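Endoglucanase A (Clostridium cellulolyticum, PDB 1EDG) hydrolyses internal beta-1,4-glucosidic bonds of cellulose as the catalytic domain of a family 5 endoglucanase. Local coordinates at residues P133-M138 against D191-I196; A226-A231 against V251-A255; C257-A262 against T318-Y322. All blocks are in the same frame, centred on the assembly; numbering follows the deposited sequence.

Contact 1 (P133-M138 against D191-I196); sequences PSSQYM and DSINCI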
loop_
_atom_site.group_PDB
_atom_site.type_symbol
_atom_site.label_atom_id
_atom_site.label_comp_id
_atom_site.label_asym_id
_atom_site.label_seq_id
_atom_site.Cartn_x
_atom_site.Cartn_y
_atom_site.Cartn_z
ATOM N N PRO A 133 18.605 2.156 1.950
ATOM C CA PRO A 133 18.697 3.553 1.516
ATOM C C PRO A 133 19.696 4.481 2.212
ATOM O O PRO A 133 19.301 5.387 2.945
ATOM C CB PRO A 133 17.259 4.043 1.679
ATOM C CG PRO A 133 16.828 3.337 2.913
ATOM C CD PRO A 133 17.348 1.924 2.690
ATOM N N SER A 134 20.983 4.239 1.985
ATOM C CA SER A 134 22.045 5.085 2.530
ATOM C C SER A 134 23.182 5.001 1.517
ATOM O O SER A 134 23.306 4.004 0.798
ATOM C CB SER A 134 22.489 4.638 3.931
ATOM O OG SER A 134 23.310 3.484 3.894
ATOM N N SER A 135 23.981 6.060 1.424
ATOM C CA SER A 135 25.077 6.112 0.459
ATOM C C SER A 135 26.059 4.946 0.478
ATOM O O SER A 135 26.484 4.476 -0.580
ATOM C CB SER A 135 25.825 7.440 0.573
ATOM O OG SER A 135 25.017 8.505 0.104
ATOM N N GLN A 136 26.398 4.449 1.662
ATOM C CA GLN A 136 27.340 3.336 1.741
ATOM C C GLN A 136 26.812 2.085 1.045
ATOM O O GLN A 136 27.590 1.267 0.543
ATOM C CB GLN A 136 27.694 3.009 3.195
ATOM C CG GLN A 136 28.807 1.966 3.313
ATOM C CD GLN A 136 29.248 1.714 4.740
ATOM O OE1 GLN A 136 28.431 1.669 5.663
ATOM N NE2 GLN A 136 30.549 1.539 4.930
ATOM N N TYR A 137 25.490 1.966 0.961
ATOM C CA TYR A 137 24.879 0.800 0.343
ATOM C C TYR A 137 24.249 1.010 -1.029
ATOM O O TYR A 137 23.529 0.138 -1.514
ATOM C CB TYR A 137 23.865 0.187 1.307
ATOM C CG TYR A 137 24.506 -0.335 2.567
ATOM C CD1 TYR A 137 25.105 -1.595 2.594
ATOM C CD2 TYR A 137 24.553 0.443 3.719
ATOM C CE1 TYR A 137 25.738 -2.065 3.737
ATOM C CE2 TYR A 137 25.185 -0.014 4.869
ATOM C CZ TYR A 137 25.776 -1.267 4.870
ATOM O OH TYR A 137 26.422 -1.716 6.002
ATOM N N MET A 138 24.580 2.113 -1.696
ATOM C CA MET A 138 24.003 2.393 -3.009
ATOM C C MET A 138 24.328 1.385 -4.100
ATOM O O MET A 138 23.475 1.080 -4.932
ATOM C CB MET A 138 24.354 3.807 -3.480
ATOM C CG MET A 138 23.367 4.880 -3.025
ATOM S SD MET A 138 21.649 4.606 -3.597
ATOM C CE MET A 138 20.948 3.843 -2.127
ATOM N N ASP A 191 20.324 12.132 3.696
ATOM C CA ASP A 191 21.089 11.285 2.789
ATOM C C ASP A 191 20.157 10.170 2.288
ATOM O O ASP A 191 20.112 9.874 1.092
ATOM C CB ASP A 191 22.290 10.672 3.524
ATOM C CG ASP A 191 23.003 9.610 2.701
ATOM O OD1 ASP A 191 23.528 9.940 1.619
ATOM O OD2 ASP A 191 23.035 8.440 3.136
ATOM N N SER A 192 19.390 9.592 3.209
ATOM C CA SER A 192 18.446 8.518 2.890
ATOM C C SER A 192 17.397 8.979 1.864
ATOM O O SER A 192 17.143 8.292 0.873
ATOM C CB SER A 192 17.771 8.024 4.175
ATOM O OG SER A 192 17.113 6.785 3.977
ATOM N N ILE A 193 16.833 10.166 2.077
ATOM C CA ILE A 193 15.833 10.737 1.176
ATOM C C ILE A 193 16.394 10.872 -0.238
ATOM O O ILE A 193 15.717 10.562 -1.223
ATOM C CB ILE A 193 15.358 12.115 1.698
ATOM C CG1 ILE A 193 14.496 11.926 2.951
ATOM C CG2 ILE A 193 14.605 12.887 0.608
ATOM C CD1 ILE A 193 14.101 13.224 3.642
ATOM N N ASN A 194 17.641 11.325 -0.338
ATOM C CA ASN A 194 18.287 11.477 -1.640
ATOM C C ASN A 194 18.484 10.104 -2.280
ATOM O O ASN A 194 18.238 9.924 -3.474
ATOM C CB ASN A 194 19.621 12.218 -1.500
ATOM C CG ASN A 194 19.446 13.643 -0.991
ATOM O OD1 ASN A 194 18.413 14.284 -1.230
ATOM N ND2 ASN A 194 20.451 14.147 -0.282
ATOM N N CYS A 195 18.887 9.124 -1.471
ATOM C CA CYS A 195 19.083 7.764 -1.959
ATOM C C CYS A 195 17.758 7.182 -2.458
ATOM O O CYS A 195 17.725 6.468 -3.460
ATOM C CB CYS A 195 19.662 6.874 -0.856
ATOM S SG CYS A 195 21.424 7.147 -0.511
ATOM N N ILE A 196 16.670 7.488 -1.751
ATOM C CA ILE A 196 15.345 7.005 -2.133
ATOM C C ILE A 196 14.941 7.635 -3.469
ATOM O O ILE A 196 14.384 6.957 -4.338
ATOM C CB ILE A 196 14.307 7.285 -1.016
ATOM C CG1 ILE A 196 14.619 6.399 0.202
ATOM C CG2 ILE A 196 12.879 7.054 -1.528
ATOM C CD1 ILE A 196 13.818 6.726 1.441
#

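Contact 2 (A226-A231 against V251-A255); sequences ASPDGA and VSVHA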
loop_
_atom_site.group_PDB
_atom_site.type_symbol
_atom_site.label_atom_id
_atom_site.label_comp_id
_atom_site.label_asym_id
_atom_site.label_seq_id
_atom_site.Cartn_x
_atom_site.Cartn_y
_atom_site.Cartn_z
ATOM N N ALA A 226 7.313 5.905 3.363
ATOM C CA ALA A 226 5.995 6.102 2.754
ATOM C C ALA A 226 5.107 7.025 3.597
ATOM O O ALA A 226 3.879 6.929 3.552
ATOM C CB ALA A 226 5.294 4.758 2.513
ATOM N N SER A 227 5.713 7.913 4.381
ATOM C CA SER A 227 4.922 8.827 5.203
ATOM C C SER A 227 4.435 10.022 4.376
ATOM O O SER A 227 4.978 10.321 3.305
ATOM C CB SER A 227 5.728 9.317 6.412
ATOM O OG SER A 227 6.818 10.123 6.012
ATOM N N PRO A 228 3.352 10.677 4.823
ATOM C CA PRO A 228 2.848 11.837 4.081
ATOM C C PRO A 228 3.947 12.902 3.995
ATOM O O PRO A 228 4.174 13.478 2.927
ATOM C CB PRO A 228 1.676 12.302 4.946
ATOM C CG PRO A 228 1.166 11.022 5.529
ATOM C CD PRO A 228 2.445 10.321 5.929
ATOM N N ASP A 229 4.661 13.116 5.101
ATOM C CA ASP A 229 5.749 14.094 5.140
ATOM C C ASP A 229 6.906 13.702 4.230
ATOM O O ASP A 229 7.594 14.566 3.690
ATOM C CB ASP A 229 6.254 14.299 6.569
ATOM C CG ASP A 229 5.292 15.113 7.421
ATOM O OD1 ASP A 229 4.520 15.921 6.863
ATOM O OD2 ASP A 229 5.312 14.951 8.658
ATOM N N GLY A 230 7.125 12.401 4.060
ATOM C CA GLY A 230 8.182 11.943 3.182
ATOM C C GLY A 230 7.896 12.308 1.735
ATOM O O GLY A 230 8.813 12.475 0.930
ATOM N N ALA A 231 6.617 12.436 1.397
ATOM C CA ALA A 231 6.226 12.773 0.036
ATOM C C ALA A 231 6.007 14.269 -0.188
ATOM O O ALA A 231 6.138 14.755 -1.313
ATOM C CB ALA A 231 4.970 11.992 -0.354
ATOM N N VAL A 251 2.006 8.880 -6.472
ATOM C CA VAL A 251 2.669 9.008 -5.179
ATOM C C VAL A 251 2.020 8.017 -4.205
ATOM O O VAL A 251 0.789 7.920 -4.132
ATOM C CB VAL A 251 2.518 10.438 -4.606
ATOM C CG1 VAL A 251 3.252 10.564 -3.282
ATOM C CG2 VAL A 251 3.028 11.458 -5.613
ATOM N N SER A 252 2.848 7.307 -3.448
ATOM C CA SER A 252 2.371 6.330 -2.482
ATOM C C SER A 252 2.568 6.810 -1.048
ATOM O O SER A 252 3.658 7.261 -0.686
ATOM C CB SER A 252 3.133 5.016 -2.681
ATOM O OG SER A 252 2.821 4.081 -1.661
ATOM N N VAL A 253 1.512 6.759 -0.239
ATOM C CA VAL A 253 1.616 7.144 1.164
ATOM C C VAL A 253 0.879 6.123 2.019
ATOM O O VAL A 253 -0.066 5.476 1.550
ATOM C CB VAL A 253 1.035 8.561 1.485
ATOM C CG1 VAL A 253 1.662 9.628 0.587
ATOM C CG2 VAL A 253 -0.464 8.569 1.370
ATOM N N HIS A 254 1.352 5.929 3.244
ATOM C CA HIS A 254 0.719 5.012 4.189
ATOM C C HIS A 254 0.398 5.910 5.363
ATOM O O HIS A 254 1.230 6.728 5.758
ATOM C CB HIS A 254 1.669 3.883 4.613
ATOM C CG HIS A 254 2.008 2.928 3.506
ATOM N ND1 HIS A 254 2.946 1.931 3.646
ATOM C CD2 HIS A 254 1.533 2.821 2.242
ATOM C CE1 HIS A 254 3.041 1.248 2.517
ATOM N NE2 HIS A 254 2.194 1.767 1.650
ATOM N N ALA A 255 -0.804 5.799 5.916
ATOM C CA ALA A 255 -1.146 6.677 7.019
ATOM C C ALA A 255 -2.124 6.119 8.030
ATOM O O ALA A 255 -3.337 6.248 7.875
ATOM C CB ALA A 255 -1.652 8.006 6.476
HETATM O O HOH W 1 5.512 8.784 0.854
#

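Contact 3 (C257-A262 against T318-Y322); sequences CPWNFA and TRVEY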
loop_
_atom_site.group_PDB
_atom_site.type_symbol
_atom_site.label_atom_id
_atom_site.label_comp_id
_atom_site.label_asym_id
_atom_site.label_seq_id
_atom_site.Cartn_x
_atom_site.Cartn_y
_atom_site.Cartn_z
ATOM N N CYS A 257 -3.194 7.163 10.876
ATOM C CA CYS A 257 -3.274 8.359 11.726
ATOM C C CYS A 257 -4.655 8.613 12.344
ATOM O O CYS A 257 -5.665 8.542 11.647
ATOM C CB CYS A 257 -2.870 9.586 10.907
ATOM S SG CYS A 257 -1.313 9.401 10.005
ATOM N N PRO A 258 -4.713 8.914 13.657
ATOM C CA PRO A 258 -3.574 9.017 14.579
ATOM C C PRO A 258 -3.141 7.623 15.043
ATOM O O PRO A 258 -3.981 6.766 15.319
ATOM C CB PRO A 258 -4.143 9.852 15.728
ATOM C CG PRO A 258 -5.564 9.394 15.789
ATOM C CD PRO A 258 -5.964 9.333 14.324
ATOM N N TRP A 259 -1.832 7.415 15.150
ATOM C CA TRP A 259 -1.272 6.121 15.547
ATOM C C TRP A 259 -1.718 5.540 16.891
ATOM O O TRP A 259 -1.939 4.332 16.992
ATOM C CB TRP A 259 0.261 6.160 15.487
ATOM C CG TRP A 259 0.906 4.834 15.812
ATOM C CD1 TRP A 259 1.611 4.518 16.941
ATOM C CD2 TRP A 259 0.877 3.646 15.012
ATOM N NE1 TRP A 259 2.019 3.207 16.891
ATOM C CE2 TRP A 259 1.584 2.648 15.718
ATOM C CE3 TRP A 259 0.320 3.325 13.768
ATOM C CZ2 TRP A 259 1.749 1.351 15.221
ATOM C CZ3 TRP A 259 0.482 2.031 13.273
ATOM C CH2 TRP A 259 1.192 1.061 14.000
ATOM N N ASN A 260 -1.837 6.376 17.919
ATOM C CA ASN A 260 -2.235 5.892 19.243
ATOM C C ASN A 260 -3.598 5.212 19.239
ATOM O O ASN A 260 -3.891 4.401 20.111
ATOM C CB ASN A 260 -2.195 7.011 20.287
ATOM C CG ASN A 260 -3.309 8.024 20.108
ATOM O OD1 ASN A 260 -3.769 8.275 18.990
ATOM N ND2 ASN A 260 -3.747 8.618 21.213
ATOM N N PHE A 261 -4.434 5.574 18.270
ATOM C CA PHE A 261 -5.753 4.976 18.132
ATOM C C PHE A 261 -5.730 3.862 17.083
ATOM O O PHE A 261 -6.184 2.744 17.328
ATOM C CB PHE A 261 -6.781 6.037 17.717
ATOM C CG PHE A 261 -8.094 5.458 17.274
ATOM C CD1 PHE A 261 -8.996 4.963 18.210
ATOM C CD2 PHE A 261 -8.394 5.338 15.919
ATOM C CE1 PHE A 261 -10.177 4.346 17.806
ATOM C CE2 PHE A 261 -9.572 4.723 15.504
ATOM C CZ PHE A 261 -10.466 4.223 16.450
ATOM N N ALA A 262 -5.209 4.187 15.906
ATOM C CA ALA A 262 -5.161 3.250 14.796
ATOM C C ALA A 262 -4.246 2.029 14.922
ATOM O O ALA A 262 -4.602 0.947 14.441
ATOM C CB ALA A 262 -4.856 3.997 13.507
ATOM N N THR A 318 -16.816 2.881 17.156
ATOM C CA THR A 318 -15.772 3.882 16.949
ATOM C C THR A 318 -14.982 3.599 15.670
ATOM O O THR A 318 -14.660 4.522 14.921
ATOM C CB THR A 318 -14.825 3.956 18.163
ATOM O OG1 THR A 318 -15.600 4.196 19.349
ATOM C CG2 THR A 318 -13.816 5.083 17.993
ATOM N N ARG A 319 -14.706 2.324 15.399
ATOM C CA ARG A 319 -13.976 1.963 14.187
ATOM C C ARG A 319 -14.815 2.168 12.922
ATOM O O ARG A 319 -14.282 2.552 11.878
ATOM C CB ARG A 319 -13.418 0.535 14.263
ATOM C CG ARG A 319 -12.280 0.375 15.283
ATOM C CD ARG A 319 -11.400 -0.854 15.002
ATOM N NE ARG A 319 -12.134 -2.120 15.067
ATOM C CZ ARG A 319 -11.824 -3.207 14.367
ATOM N NH1 ARG A 319 -10.789 -3.199 13.541
ATOM N NH2 ARG A 319 -12.558 -4.304 14.480
ATOM N N VAL A 320 -16.124 1.941 13.012
ATOM C CA VAL A 320 -16.998 2.153 11.856
ATOM C C VAL A 320 -17.001 3.653 11.524
ATOM O O VAL A 320 -16.845 4.049 10.363
ATOM C CB VAL A 320 -18.454 1.691 12.135
ATOM C CG1 VAL A 320 -19.369 2.097 10.974
ATOM C CG2 VAL A 320 -18.497 0.176 12.321
ATOM N N GLU A 321 -17.137 4.479 12.558
ATOM C CA GLU A 321 -17.151 5.932 12.392
ATOM C C GLU A 321 -15.817 6.460 11.852
ATOM O O GLU A 321 -15.794 7.248 10.896
ATOM C CB GLU A 321 -17.523 6.608 13.714
ATOM C CG GLU A 321 -18.976 6.356 14.121
ATOM C CD GLU A 321 -19.284 6.767 15.547
ATOM O OE1 GLU A 321 -18.376 6.715 16.403
ATOM O OE2 GLU A 321 -20.447 7.127 15.821
ATOM N N TYR A 322 -14.715 5.985 12.428
ATOM C CA TYR A 322 -13.378 6.393 12.000
ATOM C C TYR A 322 -13.097 6.018 10.543
ATOM O O TYR A 322 -12.697 6.873 9.748
ATOM C CB TYR A 322 -12.307 5.797 12.932
ATOM C CG TYR A 322 -10.876 5.928 12.428
ATOM C CD1 TYR A 322 -10.160 7.120 12.580
ATOM C CD2 TYR A 322 -10.240 4.853 11.803
ATOM C CE1 TYR A 322 -8.840 7.231 12.118
ATOM C CE2 TYR A 322 -8.932 4.952 11.341
ATOM C CZ TYR A 322 -8.237 6.136 11.500
ATOM O OH TYR A 322 -6.941 6.210 11.038
#

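Contact 1 (P133-M138 against D191-I196)
Residues 133-138 run extended through Ser134 (phi/psi -150/151), tighten into a short 3-10 turn at Ser135-Gln136 and pass through Tyr137, the N-cap residue, into the helix that Met138 opens. Residues 191-196 are regular helix, with Cys195 N bonded to Asp191 O and Ile196 N to Ser192 O. The backbones come closest at Ser134 and Ser192, whose CA atoms are 5.0 Å apart. There the carbonyl of Pro133 faces the helix: Pro133 O accepts a hydrogen bond from Ser192 OG at 2.8 Å and also takes a CA-H...O contact from Ser192 CA at 3.2 Å.

The carboxylate of Asp191 grips the start of the 3-10 turn with both oxygens. Ser135 N donates to Asp191 OD2 (3.1 Å, nearly linear at 166°), and Ser135 OG donates to Asp191 OD1 (2.6 Å). One turn further along the helix, Cys195 points into the bend of the other segment. Its SG lies 3.4 Å from Ser134 C, while its CB is 3.5 Å from Met138 CE. Pro133 extends this apolar patch, with its CB 3.8 Å from Ile196 CG1.

The contact lies at the edge of the helical layer round the barrel, its centre about 22 Å from that of the chain. Residues 133-138 end the loop that leads from strand 116-120 into helix 138-155; residues 191-196 lie near the beginning of helix 187-209, which follows strand 163-166. The polar pairs and the small apolar patch therefore tie the N-terminal ends of two successive barrel helices together, and Ser192 also touches Tyr224 in the loop after strand 219-222.

Contact 2 (A226-A231 against V251-A255)
One direct backbone hydrogen bond joins the segments: His254 N donates to Ala226 O (2.7 Å, 158°). The same carbonyl takes a CA-H...O contact from Val253 CA at 3.3 Å. A water bridges them again, donating to Ser227 O and to Ser252 O, each at 2.9 Å. Within 226-231, Ser227 is the N-cap, its OG accepting from Gly230 N at 3.0 Å.

Apolar contacts flank these bonds. Ala231 CB meets Val251 CG1 at 3.7 Å and Val253 CG1 at 4.2 Å, and Pro228 CG reaches Ala255 CB at 4.2 Å. Ala226 CB makes a CH-pi contact over the His254 ring, 4.0 Å from its centroid and 16° off the normal.

His254 ND1 is hydrogen-bonded to Glu170 OE2, and its side chain touches Glu307. In family 5, glutamates at the C-terminal ends of barrel strands 4 and 7 act as acid/base and nucleophile, probably the roles of Glu170 and Glu307. The contact joins helix 228-232 to strand 249-254 in a TIM-barrel beta-alpha-beta unit starting at strand 219-222, its His254 end beside the presumed active site.

Contact 3 (C257-A262 against T318-Y322)
Phe261 presents its ring edge to the face of Tyr322 in a T-shaped pair, with centroids 5.0 Å apart and planes inclined at 65°; the nearest atoms are Phe261 CE2 and Tyr322 CG, at 3.6 Å. The CA-to-CB bond of each residue points toward the opposite segment, so the two rings fill the gap between backbones that stay well separated: the closest CA pair, Ala262 and Arg319, is 8.9 Å apart. The far end of the Phe261 ring reaches the other helix, with CE1 3.7 Å from Thr318 CG2 and CZ 4.4 Å from Arg319 CG.

Tyr322 spans the gap in the reverse direction. Its OH donates a hydrogen bond to Cys257 O at 2.7 Å, an oxygen lying near the plane of the ring. This carbonyl immediately precedes the cis peptide bond to Pro258, whose CD is 4.2 Å from Tyr322 CE1. Pro258 is the N-cap residue of helix 259-262, and its own O accepts from Ala262 N at 2.9 Å. Ala262 CB, 3.9 Å from Tyr322 OH, adds a further apolar neighbour to the phenol.

The aromatic pair and the Tyr322 OH bond fasten the loop and short helix 259-262, after strand 249-254, to helix 316-332, after strand 303-308: two consecutive connections of the (beta/alpha)8 barrel. Trp274 meets both aromatic rings, edge-to-face with Tyr322. Arg319 NH1 bonds to Ala310 O, and its guanidinium makes a cation-pi contact with Phe364. Helix 279-297 completes the surroundings, through Phe288 against Cys257 and Val285 against Tyr322.

The three contacts follow one another along the chain and around the barrel. Contact 1 joins the elements after strands 3 and 4, contact 2 those around strands 5 and 6, and contact 3 those after strands 6 and 7. Centres of contacts 1 and 2 are about 17 Å apart, with nearest atoms about 6 Å apart; contacts 2 and 3 are about 18 Å apart between centres, and contacts 1 and 3 about 33 Å. Contact 2 reaches the presumed catalytic glutamates: His254 meets Glu170 and Glu307, and Ala226 also touches Glu170. Contacts 2 and 3 share Phe288, which touches Pro228, Ala255 and Cys257, while Tyr326, one turn after Tyr322, hydrogen-bonds to Ala255 O.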